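Local coordinates for protein N-formylglutamate amidohydrolase (PDB 2Q7S) that probably hydrolyses amide bonds of N-formylglutamate-like substrates and binds a single zinc ion at its putative active site, at residues 20-25 with 285-290; 25-30 with 164-169; 30-35 with 84-89; 168-173 with 232-237. One frame throughout, in Å; residues are numbered along the deposited sequence.

Interaction 1 of 4, residues 20-25 with 285-290; sequences EGEALP and YVRRGV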
loop_
_atom_site.group_PDB
_atom_site.type_symbol
_atom_site.label_atom_id
_atom_site.label_comp_id
_atom_site.label_asym_id
_atom_site.label_seq_id
_atom_site.Cartn_x
_atom_site.Cartn_y
_atom_site.Cartn_z
ATOM N N GLU A 20 7.067 14.052 -15.760
ATOM C CA GLU A 20 7.431 14.715 -17.025
ATOM C C GLU A 20 8.442 15.842 -16.900
ATOM O O GLU A 20 9.214 16.090 -17.827
ATOM C CB GLU A 20 6.212 15.237 -17.774
ATOM C CG GLU A 20 5.478 14.164 -18.574
ATOM C CD GLU A 20 4.244 14.692 -19.280
ATOM O OE1 GLU A 20 4.337 15.740 -19.970
ATOM O OE2 GLU A 20 3.180 14.045 -19.137
ATOM N N GLY A 21 8.425 16.541 -15.774
ATOM C CA GLY A 21 9.373 17.604 -15.536
ATOM C C GLY A 21 10.393 17.253 -14.457
ATOM O O GLY A 21 10.836 16.126 -14.373
ATOM N N GLU A 22 10.769 18.246 -13.657
ATOM C CA GLU A 22 11.765 18.097 -12.596
ATOM C C GLU A 22 11.366 16.928 -11.730
ATOM O O GLU A 22 10.201 16.835 -11.339
ATOM C CB GLU A 22 11.824 19.392 -11.750
ATOM C CG GLU A 22 12.325 19.244 -10.290
ATOM C CD GLU A 22 12.005 20.456 -9.396
ATOM O OE1 GLU A 22 11.123 21.287 -9.764
ATOM O OE2 GLU A 22 12.639 20.566 -8.308
ATOM N N ALA A 23 12.289 15.994 -11.495
ATOM C CA ALA A 23 12.060 14.931 -10.516
ATOM C C ALA A 23 12.366 15.422 -9.078
ATOM O O ALA A 23 13.200 16.324 -8.885
ATOM C CB ALA A 23 12.866 13.688 -10.873
ATOM N N LEU A 24 11.678 14.837 -8.082
ATOM C CA LEU A 24 11.958 15.036 -6.626
ATOM C C LEU A 24 12.016 13.672 -5.985
ATOM O O LEU A 24 11.413 12.737 -6.514
ATOM C CB LEU A 24 10.799 15.836 -6.004
ATOM C CG LEU A 24 10.747 17.322 -6.398
ATOM C CD1 LEU A 24 9.402 17.946 -5.935
ATOM C CD2 LEU A 24 11.927 18.074 -5.774
ATOM N N PRO A 25 12.691 13.523 -4.833
ATOM C CA PRO A 25 12.728 12.182 -4.203
ATOM C C PRO A 25 11.479 11.847 -3.362
ATOM O O PRO A 25 11.558 11.650 -2.136
ATOM C CB PRO A 25 13.917 12.280 -3.268
ATOM C CG PRO A 25 13.975 13.762 -2.870
ATOM C CD PRO A 25 13.449 14.533 -4.069
ATOM N N TYR A 285 7.498 20.552 0.289
ATOM C CA TYR A 285 8.176 20.155 1.509
ATOM C C TYR A 285 9.441 19.319 1.199
ATOM O O TYR A 285 10.509 19.608 1.694
ATOM C CB TYR A 285 7.211 19.407 2.411
ATOM C CG TYR A 285 7.854 18.934 3.679
ATOM C CD1 TYR A 285 7.884 19.727 4.815
ATOM C CD2 TYR A 285 8.477 17.699 3.717
ATOM C CE1 TYR A 285 8.511 19.275 5.953
ATOM C CE2 TYR A 285 9.093 17.256 4.828
ATOM C CZ TYR A 285 9.104 18.026 5.936
ATOM O OH TYR A 285 9.751 17.544 7.021
ATOM N N VAL A 286 9.302 18.319 0.344
ATOM C CA VAL A 286 10.428 17.513 -0.129
ATOM C C VAL A 286 11.550 18.319 -0.788
ATOM O O VAL A 286 12.694 18.071 -0.500
ATOM C CB VAL A 286 9.879 16.390 -1.059
ATOM C CG1 VAL A 286 10.951 15.743 -1.927
ATOM C CG2 VAL A 286 9.183 15.390 -0.193
ATOM N N ARG A 287 11.222 19.257 -1.695
ATOM C CA ARG A 287 12.228 20.074 -2.364
ATOM C C ARG A 287 12.976 20.906 -1.364
ATOM O O ARG A 287 14.176 21.123 -1.492
ATOM C CB ARG A 287 11.594 21.012 -3.421
ATOM C CG ARG A 287 12.580 21.900 -4.162
ATOM C CD ARG A 287 11.960 22.491 -5.453
ATOM N NE ARG A 287 10.564 22.770 -5.222
ATOM C CZ ARG A 287 9.554 22.349 -5.970
ATOM N NH1 ARG A 287 9.736 21.675 -7.097
ATOM N NH2 ARG A 287 8.339 22.659 -5.601
ATOM N N ARG A 288 12.261 21.431 -0.394
ATOM C CA ARG A 288 12.902 22.215 0.671
ATOM C C ARG A 288 13.739 21.401 1.670
ATOM O O ARG A 288 14.543 21.964 2.423
ATOM C CB ARG A 288 11.834 22.979 1.432
ATOM C CG ARG A 288 11.170 24.083 0.629
ATOM C CD ARG A 288 9.889 24.514 1.326
ATOM N NE ARG A 288 9.144 25.520 0.569
ATOM C CZ ARG A 288 7.844 25.778 0.730
ATOM N NH1 ARG A 288 7.124 25.137 1.653
ATOM N NH2 ARG A 288 7.254 26.697 -0.036
ATOM N N GLY A 289 13.546 20.086 1.690
ATOM C CA GLY A 289 14.255 19.216 2.605
ATOM C C GLY A 289 15.504 18.600 2.017
ATOM O O GLY A 289 16.281 18.021 2.753
ATOM N N VAL A 290 15.709 18.720 0.709
ATOM C CA VAL A 290 16.887 18.134 0.052
ATOM C C VAL A 290 18.117 19.012 0.251
ATOM O O VAL A 290 18.073 20.226 -0.001
ATOM C CB VAL A 290 16.674 17.933 -1.477
ATOM C CG1 VAL A 290 18.023 17.607 -2.178
ATOM C CG2 VAL A 290 15.644 16.846 -1.738
ATOM O OXT VAL A 290 19.184 18.508 0.647
#
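Glu22 and Arg287 form a salt bridge, OE1 to NH1 at 3.0 Å, where the loop leading into the central mixed sheet of this alpha/beta fold meets the end of the C-terminal helix 267-289. The same NH1 gives a weak but nearly straight hydrogen bond to the other oxygen, Glu22 OE2, at 3.3 Å, so one nitrogen serves both oxygens. The carboxylate approaches the edge of the guanidinium, but the two planes are turned 43° apart, unlike the flat fork in which two nitrogens meet two oxygens. The Arg287 chain leaves the helix extended and then bends at chi3 (36°), which turns NE aside from the line of the chain. Both charged residues are exposed, so water probably screens the pair.

Beyond the bridge the contact turns apolar. Leu24 crosses the stem of Arg287 at a slant, its CD2 3.8 Å from Arg287 CB, while its CD1 sits over one face of the guanidinium, 3.9 Å from NH1. Deeper in, the Pro25 ring and Val286 slide past each other, Pro25 CD at 3.5 Å from Val286 CG1. Phe163 and Ala159 of helix 134-163 also touch this proline. At the chain terminus, Arg243 hydrogen-bonds to Gly289 O and makes a long, weak ion pair with the terminal carboxylate. Val290 ends the chain, its CG2 3.7 Å from Pro25 CG.

Interaction 2 of 4, residues 25-30 with 164-169; sequences PLVCDS and GAVWHL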
loop_
_atom_site.group_PDB
_atom_site.type_symbol
_atom_site.label_atom_id
_atom_site.label_comp_id
_atom_site.label_asym_id
_atom_site.label_seq_id
_atom_site.Cartn_x
_atom_site.Cartn_y
_atom_site.Cartn_z
ATOM N N PRO A 25 12.691 13.523 -4.833
ATOM C CA PRO A 25 12.728 12.182 -4.203
ATOM C C PRO A 25 11.479 11.847 -3.362
ATOM O O PRO A 25 11.558 11.650 -2.136
ATOM C CB PRO A 25 13.917 12.280 -3.268
ATOM C CG PRO A 25 13.975 13.762 -2.870
ATOM C CD PRO A 25 13.449 14.533 -4.069
ATOM N N LEU A 26 10.356 11.824 -4.035
ATOM C CA LEU A 26 9.076 11.400 -3.504
ATOM C C LEU A 26 8.713 10.179 -4.309
ATOM O O LEU A 26 8.414 10.256 -5.516
ATOM C CB LEU A 26 8.054 12.503 -3.689
ATOM C CG LEU A 26 6.628 12.087 -3.305
ATOM C CD1 LEU A 26 6.530 11.949 -1.817
ATOM C CD2 LEU A 26 5.641 13.114 -3.887
ATOM N N VAL A 27 8.739 9.028 -3.658
ATOM C CA VAL A 27 8.450 7.756 -4.342
ATOM C C VAL A 27 7.226 7.176 -3.636
ATOM O O VAL A 27 7.227 7.054 -2.406
ATOM C CB VAL A 27 9.632 6.781 -4.225
ATOM C CG1 VAL A 27 9.302 5.393 -4.833
ATOM C CG2 VAL A 27 10.859 7.388 -4.852
ATOM N N CYS A 28 6.191 6.831 -4.412
ATOM C CA CYS A 28 4.904 6.414 -3.854
ATOM C C CYS A 28 4.506 5.067 -4.426
ATOM O O CYS A 28 4.612 4.866 -5.631
ATOM C CB CYS A 28 3.844 7.475 -4.116
ATOM S SG CYS A 28 4.207 9.041 -3.380
ATOM N N ASP A 29 4.125 4.098 -3.575
ATOM C CA ASP A 29 3.595 2.876 -4.135
ATOM C C ASP A 29 2.178 2.514 -3.643
ATOM O O ASP A 29 1.846 2.780 -2.531
ATOM C CB ASP A 29 4.562 1.734 -4.041
ATOM C CG ASP A 29 4.600 1.106 -2.719
ATOM O OD1 ASP A 29 4.854 1.830 -1.751
ATOM O OD2 ASP A 29 4.437 -0.145 -2.663
ATOM N N SER A 30 1.390 1.957 -4.566
ATOM C CA SER A 30 0.034 1.459 -4.316
ATOM C C SER A 30 0.131 -0.076 -4.570
ATOM O O SER A 30 -0.123 -0.581 -5.702
ATOM C CB SER A 30 -0.978 2.173 -5.228
ATOM O OG SER A 30 -2.323 1.706 -5.151
ATOM N N GLY A 164 20.174 12.395 -1.960
ATOM C CA GLY A 164 20.693 12.256 -0.600
ATOM C C GLY A 164 19.629 12.212 0.457
ATOM O O GLY A 164 19.943 12.256 1.621
ATOM N N ALA A 165 18.375 12.056 0.043
ATOM C CA ALA A 165 17.250 11.839 0.915
ATOM C C ALA A 165 16.169 11.186 0.069
ATOM O O ALA A 165 16.188 11.277 -1.157
ATOM C CB ALA A 165 16.763 13.154 1.481
ATOM N N VAL A 166 15.195 10.570 0.728
ATOM C CA VAL A 166 14.024 10.059 0.059
ATOM C C VAL A 166 12.821 10.059 1.025
ATOM O O VAL A 166 12.934 9.864 2.249
ATOM C CB VAL A 166 14.301 8.631 -0.535
ATOM C CG1 VAL A 166 14.585 7.618 0.574
ATOM C CG2 VAL A 166 13.166 8.178 -1.456
ATOM N N TRP A 167 11.668 10.288 0.456
ATOM C CA TRP A 167 10.393 10.231 1.175
ATOM C C TRP A 167 9.505 9.277 0.410
ATOM O O TRP A 167 9.168 9.529 -0.761
ATOM C CB TRP A 167 9.759 11.623 1.271
ATOM C CG TRP A 167 10.454 12.561 2.247
ATOM C CD1 TRP A 167 10.125 12.784 3.541
ATOM C CD2 TRP A 167 11.616 13.366 1.986
ATOM N NE1 TRP A 167 10.982 13.693 4.100
ATOM C CE2 TRP A 167 11.912 14.062 3.173
ATOM C CE3 TRP A 167 12.441 13.551 0.866
ATOM C CZ2 TRP A 167 12.994 14.919 3.282
ATOM C CZ3 TRP A 167 13.511 14.412 0.963
ATOM C CH2 TRP A 167 13.781 15.091 2.166
ATOM N N HIS A 168 9.209 8.138 1.050
ATOM C CA HIS A 168 8.402 7.083 0.496
ATOM C C HIS A 168 6.987 7.120 1.119
ATOM O O HIS A 168 6.878 7.162 2.324
ATOM C CB HIS A 168 9.067 5.767 0.809
ATOM C CG HIS A 168 8.200 4.589 0.546
ATOM N ND1 HIS A 168 7.987 3.601 1.473
ATOM C CD2 HIS A 168 7.480 4.250 -0.543
ATOM C CE1 HIS A 168 7.194 2.678 0.952
ATOM N NE2 HIS A 168 6.884 3.049 -0.277
ATOM N N LEU A 169 5.937 7.125 0.287
ATOM C CA LEU A 169 4.525 6.974 0.730
ATOM C C LEU A 169 4.008 5.611 0.245
ATOM O O LEU A 169 4.066 5.292 -0.922
ATOM C CB LEU A 169 3.636 8.102 0.250
ATOM C CG LEU A 169 4.050 9.568 0.505
ATOM C CD1 LEU A 169 2.992 10.580 -0.008
ATOM C CD2 LEU A 169 4.366 9.799 1.989
#
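A buried imidazole-carboxylate hydrogen bond, His168 NE2 to Asp29 OD1 at 2.8 Å, links two neighbouring parallel strands of the central sheet. Asp29 OD1 lies close to the imidazole plane, whereas the nitrogen meets the carboxylate on its anti side, 35° out of plane.

Strands 26-30 and 166-169 pair in parallel, with Trp167 N to Pro25 O (2.9 Å), Val27 N to Trp167 O, Leu169 N to Val27 O and Asp29 N to Leu169 O. CA-H...O contacts fill in between, the shortest from His168 CA to Val27 O at 3.1 Å. On the face bearing Trp167 and Leu169, Cys28 SG packs 3.8 Å from Leu169 CB, and Leu26 CD1 lies 4.1 Å from Leu169 CG. Pro25 lies side by side with the indole, its CG 3.9 Å from Trp167 CZ3. Helix 267-289 packs over this face through Ile282 and Val286.

Asp29 OD1 also accepts Asn170 ND2, and OD2 bonds Tyr148 OH; Ser246 OG bonds His168 ND1. Both ends of each buried polar group are thus engaged, which should fix their rotation and, if the carboxylate is charged, stabilise it away from solvent.

Interaction 3 of 4, residues 30-35 with 84-89; sequences SPHSGT and PNRMLD. With ZN (zinc ion), chain C.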
loop_
_atom_site.group_PDB
_atom_site.type_symbol
_atom_site.label_atom_id
_atom_site.label_comp_id
_atom_site.label_asym_id
_atom_site.label_seq_id
_atom_site.Cartn_x
_atom_site.Cartn_y
_atom_site.Cartn_z
ATOM N N SER A 30 1.390 1.957 -4.566
ATOM C CA SER A 30 0.034 1.459 -4.316
ATOM C C SER A 30 0.131 -0.076 -4.570
ATOM O O SER A 30 -0.123 -0.581 -5.702
ATOM C CB SER A 30 -0.978 2.173 -5.228
ATOM O OG SER A 30 -2.323 1.706 -5.151
ATOM N N PRO A 31 0.420 -0.843 -3.509
ATOM C CA PRO A 31 0.587 -2.313 -3.675
ATOM C C PRO A 31 -0.705 -3.134 -3.826
ATOM O O PRO A 31 -0.654 -4.302 -4.182
ATOM C CB PRO A 31 1.306 -2.723 -2.387
ATOM C CG PRO A 31 0.886 -1.695 -1.399
ATOM C CD PRO A 31 0.685 -0.403 -2.124
ATOM N N HIS A 32 -1.833 -2.538 -3.463
ATOM C CA HIS A 32 -3.069 -3.236 -3.284
ATOM C C HIS A 32 -4.169 -2.917 -4.246
ATOM O O HIS A 32 -5.243 -3.465 -4.107
ATOM C CB HIS A 32 -3.519 -2.993 -1.866
ATOM C CG HIS A 32 -2.644 -3.657 -0.868
ATOM N ND1 HIS A 32 -2.652 -3.331 0.462
ATOM C CD2 HIS A 32 -1.718 -4.639 -1.013
ATOM C CE1 HIS A 32 -1.775 -4.088 1.102
ATOM N NE2 HIS A 32 -1.203 -4.900 0.232
ATOM N N SER A 33 -3.881 -2.042 -5.224
ATOM C CA SER A 33 -4.865 -1.539 -6.149
ATOM C C SER A 33 -5.054 -2.384 -7.410
ATOM O O SER A 33 -5.896 -2.044 -8.243
ATOM C CB SER A 33 -4.590 -0.081 -6.529
ATOM O OG SER A 33 -3.264 0.146 -6.990
ATOM N N GLY A 34 -4.304 -3.471 -7.535
ATOM C CA GLY A 34 -4.409 -4.315 -8.697
ATOM C C GLY A 34 -5.703 -5.084 -8.793
ATOM O O GLY A 34 -6.142 -5.676 -7.810
ATOM N N THR A 35 -6.297 -5.086 -9.993
ATOM C CA THR A 35 -7.595 -5.726 -10.257
ATOM C C THR A 35 -7.559 -6.738 -11.422
ATOM O O THR A 35 -8.604 -7.231 -11.844
ATOM C CB THR A 35 -8.633 -4.697 -10.642
ATOM O OG1 THR A 35 -8.156 -4.007 -11.796
ATOM C CG2 THR A 35 -8.902 -3.699 -9.489
ATOM N N PRO A 84 2.272 -7.639 -2.224
ATOM C CA PRO A 84 3.614 -7.068 -2.175
ATOM C C PRO A 84 4.017 -6.337 -0.898
ATOM O O PRO A 84 5.195 -6.042 -0.773
ATOM C CB PRO A 84 3.645 -6.088 -3.355
ATOM C CG PRO A 84 2.392 -6.255 -4.079
ATOM C CD PRO A 84 1.437 -6.961 -3.230
ATOM N N ASN A 85 3.060 -6.022 -0.012
ATOM C CA ASN A 85 3.355 -5.343 1.245
ATOM C C ASN A 85 3.694 -6.295 2.330
ATOM O O ASN A 85 3.746 -5.917 3.507
ATOM C CB ASN A 85 2.175 -4.456 1.711
ATOM C CG ASN A 85 2.563 -2.997 1.801
ATOM O OD1 ASN A 85 3.487 -2.560 1.117
ATOM N ND2 ASN A 85 1.941 -2.280 2.702
ATOM N N ARG A 86 3.826 -7.572 2.000
ATOM C CA ARG A 86 4.267 -8.531 3.022
ATOM C C ARG A 86 5.670 -8.913 2.655
ATOM O O ARG A 86 6.083 -8.778 1.505
ATOM C CB ARG A 86 3.345 -9.755 3.053
ATOM C CG ARG A 86 1.882 -9.439 3.408
ATOM C CD ARG A 86 1.700 -8.764 4.775
ATOM N NE ARG A 86 0.308 -8.494 5.088
ATOM C CZ ARG A 86 -0.375 -7.369 4.810
ATOM N NH1 ARG A 86 0.166 -6.333 4.166
ATOM N NH2 ARG A 86 -1.658 -7.282 5.162
HETATM N N MSE A 87 6.380 -9.430 3.642
HETATM C CA MSE A 87 7.681 -10.023 3.442
HETATM C C MSE A 87 7.527 -11.407 2.857
HETATM O O MSE A 87 6.517 -12.085 2.988
HETATM C CB MSE A 87 8.433 -10.109 4.789
HETATM C CG MSE A 87 8.537 -8.821 5.525
HETATM SE SE MSE A 87 9.787 -7.643 4.599
HETATM C CE MSE A 87 8.745 -6.336 3.665
ATOM N N LEU A 88 8.606 -11.843 2.231
ATOM C CA LEU A 88 8.649 -13.075 1.503
ATOM C C LEU A 88 8.623 -14.293 2.397
ATOM O O LEU A 88 8.335 -15.382 1.911
ATOM C CB LEU A 88 9.911 -13.085 0.623
ATOM C CG LEU A 88 9.691 -12.423 -0.741
ATOM C CD1 LEU A 88 10.949 -12.649 -1.581
ATOM C CD2 LEU A 88 8.427 -12.929 -1.389
ATOM N N ASP A 89 8.916 -14.105 3.693
ATOM C CA ASP A 89 8.859 -15.178 4.665
ATOM C C ASP A 89 7.564 -15.162 5.491
ATOM O O ASP A 89 7.430 -15.930 6.425
ATOM C CB ASP A 89 10.114 -15.202 5.545
ATOM C CG ASP A 89 10.270 -13.963 6.425
ATOM O OD1 ASP A 89 9.504 -12.972 6.284
ATOM O OD2 ASP A 89 11.188 -14.003 7.263
HETATM ZN ZN ZN C . -3.748 -1.848 1.502
#
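The zinc site of this probable metallohydrolase is built partly on a loop contact in which His32 and Pro31, just past the end of strand 26-30, meet Pro84 and Asn85. His32 ND1 binds the zinc ion at 2.1 Å; Asp55 and His172 supply the other two protein ligands. CG of His32 is anti to the carbonyl carbon, beside the backbone N (chi1 -69°). The second ring nitrogen faces the 84-89 loop. There Asn85 CB approaches obliquely, 3.7 Å from His32 NE2, with the amide plane turned 79° from the imidazole. That nitrogen is hydrogen-bonded to Asp83 OD1, which also accepts the backbone N of Asn85. One carboxylate oxygen thus ties the metal ligand to the start of the facing loop, a second-shell carboxylate that holds the ring's rotation.

Pro31 lies over the ring of the histidine that follows it, its CG 3.9 Å above the plane and over the centre. The same CG is 3.7 Å from Asn85 OD1, so this one carbon touches both the imidazole and the amide. The far end of that amide reaches the sheet, where Asn85 ND2 bonds Asn170 OD1. Pro84 packs against Pro31, its CD 3.5 Å from Pro31 O and its CG 4.1 Å from Pro31 CB. Tyr148 of helix 134-163 touches both prolines. Arg86 bends back to the ring edge, where NH1 lies near the imidazole plane, 4.3 Å from His32 CE1.

Interaction 4 of 4, residues 168-173 with 232-237; sequences HLNLHS and QLIAQI. With ZN (zinc ion), chain C.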
loop_
_atom_site.group_PDB
_atom_site.type_symbol
_atom_site.label_atom_id
_atom_site.label_comp_id
_atom_site.label_asym_id
_atom_site.label_seq_id
_atom_site.Cartn_x
_atom_site.Cartn_y
_atom_site.Cartn_z
ATOM N N HIS A 168 9.209 8.138 1.050
ATOM C CA HIS A 168 8.402 7.083 0.496
ATOM C C HIS A 168 6.987 7.120 1.119
ATOM O O HIS A 168 6.878 7.162 2.324
ATOM C CB HIS A 168 9.067 5.767 0.809
ATOM C CG HIS A 168 8.200 4.589 0.546
ATOM N ND1 HIS A 168 7.987 3.601 1.473
ATOM C CD2 HIS A 168 7.480 4.250 -0.543
ATOM C CE1 HIS A 168 7.194 2.678 0.952
ATOM N NE2 HIS A 168 6.884 3.049 -0.277
ATOM N N LEU A 169 5.937 7.125 0.287
ATOM C CA LEU A 169 4.525 6.974 0.730
ATOM C C LEU A 169 4.008 5.611 0.245
ATOM O O LEU A 169 4.066 5.292 -0.922
ATOM C CB LEU A 169 3.636 8.102 0.250
ATOM C CG LEU A 169 4.050 9.568 0.505
ATOM C CD1 LEU A 169 2.992 10.580 -0.008
ATOM C CD2 LEU A 169 4.366 9.799 1.989
ATOM N N ASN A 170 3.552 4.809 1.186
ATOM C CA ASN A 170 2.920 3.519 0.958
ATOM C C ASN A 170 1.384 3.721 1.075
ATOM O O ASN A 170 0.877 4.094 2.132
ATOM C CB ASN A 170 3.495 2.544 2.027
ATOM C CG ASN A 170 3.100 1.113 1.806
ATOM O OD1 ASN A 170 2.367 0.540 2.617
ATOM N ND2 ASN A 170 3.586 0.516 0.744
ATOM N N LEU A 171 0.644 3.509 -0.015
ATOM C CA LEU A 171 -0.675 4.044 -0.164
ATOM C C LEU A 171 -1.725 2.955 -0.112
ATOM O O LEU A 171 -1.608 1.965 -0.832
ATOM C CB LEU A 171 -0.766 4.794 -1.540
ATOM C CG LEU A 171 0.274 5.898 -1.772
ATOM C CD1 LEU A 171 0.178 6.508 -3.194
ATOM C CD2 LEU A 171 0.184 6.977 -0.725
ATOM N N HIS A 172 -2.793 3.181 0.676
ATOM C CA HIS A 172 -3.832 2.182 0.915
ATOM C C HIS A 172 -5.194 2.798 1.059
ATOM O O HIS A 172 -5.358 4.015 1.172
ATOM C CB HIS A 172 -3.536 1.389 2.225
ATOM C CG HIS A 172 -2.262 0.663 2.167
ATOM N ND1 HIS A 172 -2.185 -0.671 1.823
ATOM C CD2 HIS A 172 -0.997 1.106 2.291
ATOM C CE1 HIS A 172 -0.916 -1.016 1.774
ATOM N NE2 HIS A 172 -0.178 0.039 2.050
ATOM N N SER A 173 -6.176 1.926 0.997
ATOM C CA SER A 173 -7.502 2.212 1.543
ATOM C C SER A 173 -7.967 1.069 2.446
ATOM O O SER A 173 -7.557 -0.070 2.314
ATOM C CB SER A 173 -8.502 2.452 0.407
ATOM O OG SER A 173 -8.779 1.256 -0.266
ATOM N N GLN A 232 5.979 -3.505 7.757
ATOM C CA GLN A 232 7.383 -3.979 7.984
ATOM C C GLN A 232 8.247 -3.415 6.892
ATOM O O GLN A 232 9.334 -2.913 7.161
ATOM C CB GLN A 232 7.571 -5.505 8.064
ATOM C CG GLN A 232 9.041 -5.986 8.316
ATOM C CD GLN A 232 9.690 -5.422 9.621
ATOM O OE1 GLN A 232 9.063 -5.434 10.689
ATOM N NE2 GLN A 232 10.956 -4.948 9.527
ATOM N N LEU A 233 7.737 -3.445 5.667
ATOM C CA LEU A 233 8.340 -2.669 4.592
ATOM C C LEU A 233 8.667 -1.225 5.066
ATOM O O LEU A 233 9.728 -0.702 4.784
ATOM C CB LEU A 233 7.443 -2.670 3.324
ATOM C CG LEU A 233 8.007 -1.873 2.174
ATOM C CD1 LEU A 233 9.393 -2.466 1.674
ATOM C CD2 LEU A 233 6.995 -1.770 1.077
ATOM N N ILE A 234 7.783 -0.623 5.848
ATOM C CA ILE A 234 7.914 0.781 6.266
ATOM C C ILE A 234 9.100 0.972 7.206
ATOM O O ILE A 234 9.803 1.958 7.106
ATOM C CB ILE A 234 6.600 1.300 6.957
ATOM C CG1 ILE A 234 5.337 0.927 6.140
ATOM C CG2 ILE A 234 6.688 2.762 7.282
ATOM C CD1 ILE A 234 5.321 1.511 4.645
ATOM N N ALA A 235 9.321 -0.004 8.095
ATOM C CA ALA A 235 10.460 -0.026 9.017
ATOM C C ALA A 235 11.791 -0.200 8.253
ATOM O O ALA A 235 12.837 0.292 8.692
ATOM C CB ALA A 235 10.294 -1.128 10.009
ATOM N N GLN A 236 11.738 -0.911 7.124
ATOM C CA GLN A 236 12.915 -1.222 6.336
ATOM C C GLN A 236 13.332 -0.073 5.478
ATOM O O GLN A 236 14.523 0.169 5.301
ATOM C CB GLN A 236 12.610 -2.387 5.412
ATOM C CG GLN A 236 12.503 -3.667 6.144
ATOM C CD GLN A 236 12.192 -4.798 5.242
ATOM O OE1 GLN A 236 11.628 -4.606 4.139
ATOM N NE2 GLN A 236 12.555 -6.005 5.684
ATOM N N ILE A 237 12.342 0.604 4.899
ATOM C CA ILE A 237 12.601 1.765 4.031
ATOM C C ILE A 237 12.880 3.026 4.889
ATOM O O ILE A 237 13.890 3.728 4.679
ATOM C CB ILE A 237 11.487 1.987 3.028
ATOM C CG1 ILE A 237 11.470 0.883 1.976
ATOM C CG2 ILE A 237 11.636 3.350 2.295
ATOM C CD1 ILE A 237 10.269 0.992 1.012
HETATM ZN ZN ZN C . -3.748 -1.848 1.502
#
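Asn170 extends from its strand with CG anti to the backbone N (chi1 -171°), and Ile234 on the facing helix turns its CD1 inward through chi2 of -59°, so that the two side chains meet. Ile234 CD1 presses on the stem of the asparagine, 3.4 Å from Asn170 CB and 3.6 Å from Asn170 CG. The preceding residue, Leu233, brings its CD2 to 4.1 Å from Asn170 ND2.

Two residues back along the strand, Ile237 crosses His168 at about a right angle. Ile237 CD1 is 3.5 Å from His168 ND1, and its CG2 adds a contact with the same nitrogen at 3.7 Å. Short helix 233-237 thus packs on one face of the central sheet, antiparallel to the 168-173 segment. Leu152 of helix 134-163 also touches His168, Leu233 and Ile237.

The strand continues to the metal. His172 ND1 binds zinc at 2.0 Å, and its opposite nitrogen, NE2, donates to Asn170 OD1 at 2.7 Å. The acceptor lies in the imidazole plane, but the donor stands 55° above the amide carbonyl plane.

With the oxygen gripped by two N-H groups, from His172 and Asn85, and the nitrogen by the Asp29 carboxylate, the amide orientation is set. Asn170 is therefore a second-shell residue that positions a zinc ligand, while the aliphatic helix face packs against its carbon stem and engages it by van der Waals contact alone.

The four contacts run from the end of the C-terminal helix to the metal. Interaction 1 passes into interaction 2 through Pro25, and Val286 CG2 lies 3.8 Å from Trp167 CD2. Strand 166-174 serves both interaction 2 and interaction 4, which are joined by Asp29 OD1 and Asn170 ND2 at 3.1 Å. Interactions 3 and 4 converge on zinc, which they bind together: His32 ND1 and His172 ND1 lie 3.0 Å apart. Asn85 ND2 reaches Asn170 OD1 at 2.9 Å. Polar links therefore run from His168 through Asp29 and Asn170 to the zinc ligand His172. Interaction 1 lies far away, its centre about 26 Å from that of interaction 3.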